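Local coordinates for thioesterase (Streptomyces coelicolor, PDB 3QMW) that acts as a thioesterase of the alpha/beta-hydrolase fold in the prodiginine biosynthetic pathway, at the interface of chains A and B. Sequence-based numbering; all coordinates share one arbitrary frame. Chains: chain A/B, Thioesterase.

The interface of chains A and B. Residues chain A 62-65, 70, 76, 85-86, 89; chain B 10-11.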
# COMPACT_ATOMS: atom_id res chain seq x y z
N VAL A 62 -12.49 15.49 3.72
CA VAL A 62 -13.22 16.62 4.30
C VAL A 62 -13.34 17.72 3.27
O VAL A 62 -12.33 18.16 2.70
CB VAL A 62 -12.52 17.18 5.51
CG1 VAL A 62 -13.31 18.34 6.07
CG2 VAL A 62 -12.31 16.08 6.55
N GLN A 63 -14.56 18.13 3.00
CA GLN A 63 -14.84 19.20 2.07
C GLN A 63 -15.03 20.50 2.83
O GLN A 63 -16.06 20.70 3.47
CB GLN A 63 -16.11 18.86 1.29
CG GLN A 63 -16.48 19.85 0.21
CD GLN A 63 -15.64 19.67 -1.00
OE1 GLN A 63 -14.40 19.79 -0.96
NE2 GLN A 63 -16.29 19.37 -2.11
N LEU A 64 -14.06 21.41 2.75
CA LEU A 64 -14.18 22.71 3.41
C LEU A 64 -15.19 23.60 2.68
O LEU A 64 -15.30 23.53 1.46
CB LEU A 64 -12.83 23.46 3.46
CG LEU A 64 -11.57 22.75 3.93
CD1 LEU A 64 -10.45 23.77 4.00
CD2 LEU A 64 -11.78 22.03 5.29
N PRO A 65 -15.90 24.47 3.43
CA PRO A 65 -16.75 25.50 2.86
C PRO A 65 -16.06 26.27 1.75
O PRO A 65 -14.86 26.48 1.79
CB PRO A 65 -17.01 26.44 4.04
CG PRO A 65 -16.95 25.56 5.23
CD PRO A 65 -15.89 24.54 4.91
N ARG A 70 -20.40 23.12 -1.73
CA ARG A 70 -20.34 24.21 -0.76
C ARG A 70 -19.83 25.50 -1.41
O ARG A 70 -19.43 26.43 -0.71
CB ARG A 70 -19.43 23.80 0.42
CG ARG A 70 -19.62 22.34 0.84
CD ARG A 70 -18.97 22.03 2.18
NE ARG A 70 -19.61 22.73 3.29
CZ ARG A 70 -19.21 22.64 4.56
NH1 ARG A 70 -18.17 21.87 4.89
NH2 ARG A 70 -19.85 23.32 5.51
N TYR A 76 -13.89 29.72 5.38
CA TYR A 76 -13.03 30.11 6.48
C TYR A 76 -11.70 30.56 5.90
O TYR A 76 -11.20 29.95 4.95
CB TYR A 76 -12.81 28.94 7.43
CG TYR A 76 -14.01 28.57 8.27
CD1 TYR A 76 -14.11 28.96 9.59
CD2 TYR A 76 -15.04 27.83 7.74
CE1 TYR A 76 -15.20 28.63 10.36
CE2 TYR A 76 -16.14 27.50 8.50
CZ TYR A 76 -16.22 27.90 9.81
OH TYR A 76 -17.33 27.55 10.57
N ALA A 85 -14.57 24.49 13.74
CA ALA A 85 -15.68 24.00 12.93
C ALA A 85 -15.42 22.54 12.57
O ALA A 85 -16.27 21.72 12.76
CB ALA A 85 -15.90 24.86 11.68
N VAL A 86 -14.22 22.21 12.10
CA VAL A 86 -13.93 20.83 11.72
C VAL A 86 -14.09 19.88 12.90
O VAL A 86 -14.78 18.85 12.79
CB VAL A 86 -12.52 20.68 11.15
CG1 VAL A 86 -12.17 19.19 11.02
CG2 VAL A 86 -12.40 21.39 9.83
N ALA A 89 -17.61 19.25 13.48
CA ALA A 89 -18.14 18.32 12.50
C ALA A 89 -17.69 16.89 12.82
O ALA A 89 -18.49 15.98 12.69
CB ALA A 89 -17.73 18.73 11.10
N ALA B 10 -22.25 17.62 4.74
CA ALA B 10 -21.57 18.52 3.80
C ALA B 10 -20.04 18.47 4.01
O ALA B 10 -19.28 18.58 3.05
CB ALA B 10 -22.11 19.96 3.96
N TRP B 11 -19.61 18.30 5.26
CA TRP B 11 -18.18 18.21 5.57
C TRP B 11 -17.55 16.92 5.09
O TRP B 11 -16.39 16.92 4.71
CB TRP B 11 -17.96 18.28 7.08
CG TRP B 11 -18.27 19.58 7.65
CD1 TRP B 11 -19.46 19.98 8.17
CD2 TRP B 11 -17.38 20.68 7.79
NE1 TRP B 11 -19.37 21.26 8.61
CE2 TRP B 11 -18.10 21.73 8.39
CE3 TRP B 11 -16.03 20.88 7.45
CZ2 TRP B 11 -17.53 22.96 8.67
CZ3 TRP B 11 -15.46 22.11 7.73
CH2 TRP B 11 -16.20 23.13 8.35
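B:Trp11, near the N-terminus of chain B, slots its indole between A:Arg70 and helix 79-92 of chain A. Its CG lies anti to the carbonyl carbon (chi1 -68°), which turns the ring away from its own carbonyl. NH1 of the A:Arg70 guanidinium sits over one face, 3.5 Å from the centroid of the six-membered ring, a cation-pi contact. The guanidinium stands nearly upright on the indole, with the planes 78° apart. NH1 also donates to the backbone O of A:Gln63 (2.8 Å), which helps fix the rotation of the guanidinium over the ring. The methyl CB of A:Ala89 presses on the opposite face, 3.6 Å from the five-membered ring centroid. The far end of the benzo ring is tightly packed: CH2 of B:Trp11 meets CD of A:Pro65 at 3.7 Å. CB of A:Ala85 closes on the same atom, and CG2 of A:Val86 packs against CZ3 of B:Trp11. CG1 of A:Val62 lies at the ring edge. The backbone is pinned too, by a hydrogen bond from the backbone N of A:Gln63 to the backbone O of B:Trp11 (2.8 Å). B:Ala10 is held more loosely. Its CB lies 3.8 Å from NE of A:Arg70, toward the rim of the guanidinium, and much less of its surface is hidden. An alanine in place of B:Trp11 would probably open a gap between the helix and A:Arg70, leaving the guanidinium without its aromatic partner. In the deposited assembly the site holds one chain's N-terminal arm against its neighbour; with its two-fold twin it may help hold a dimer together, if the pairing is the biological one.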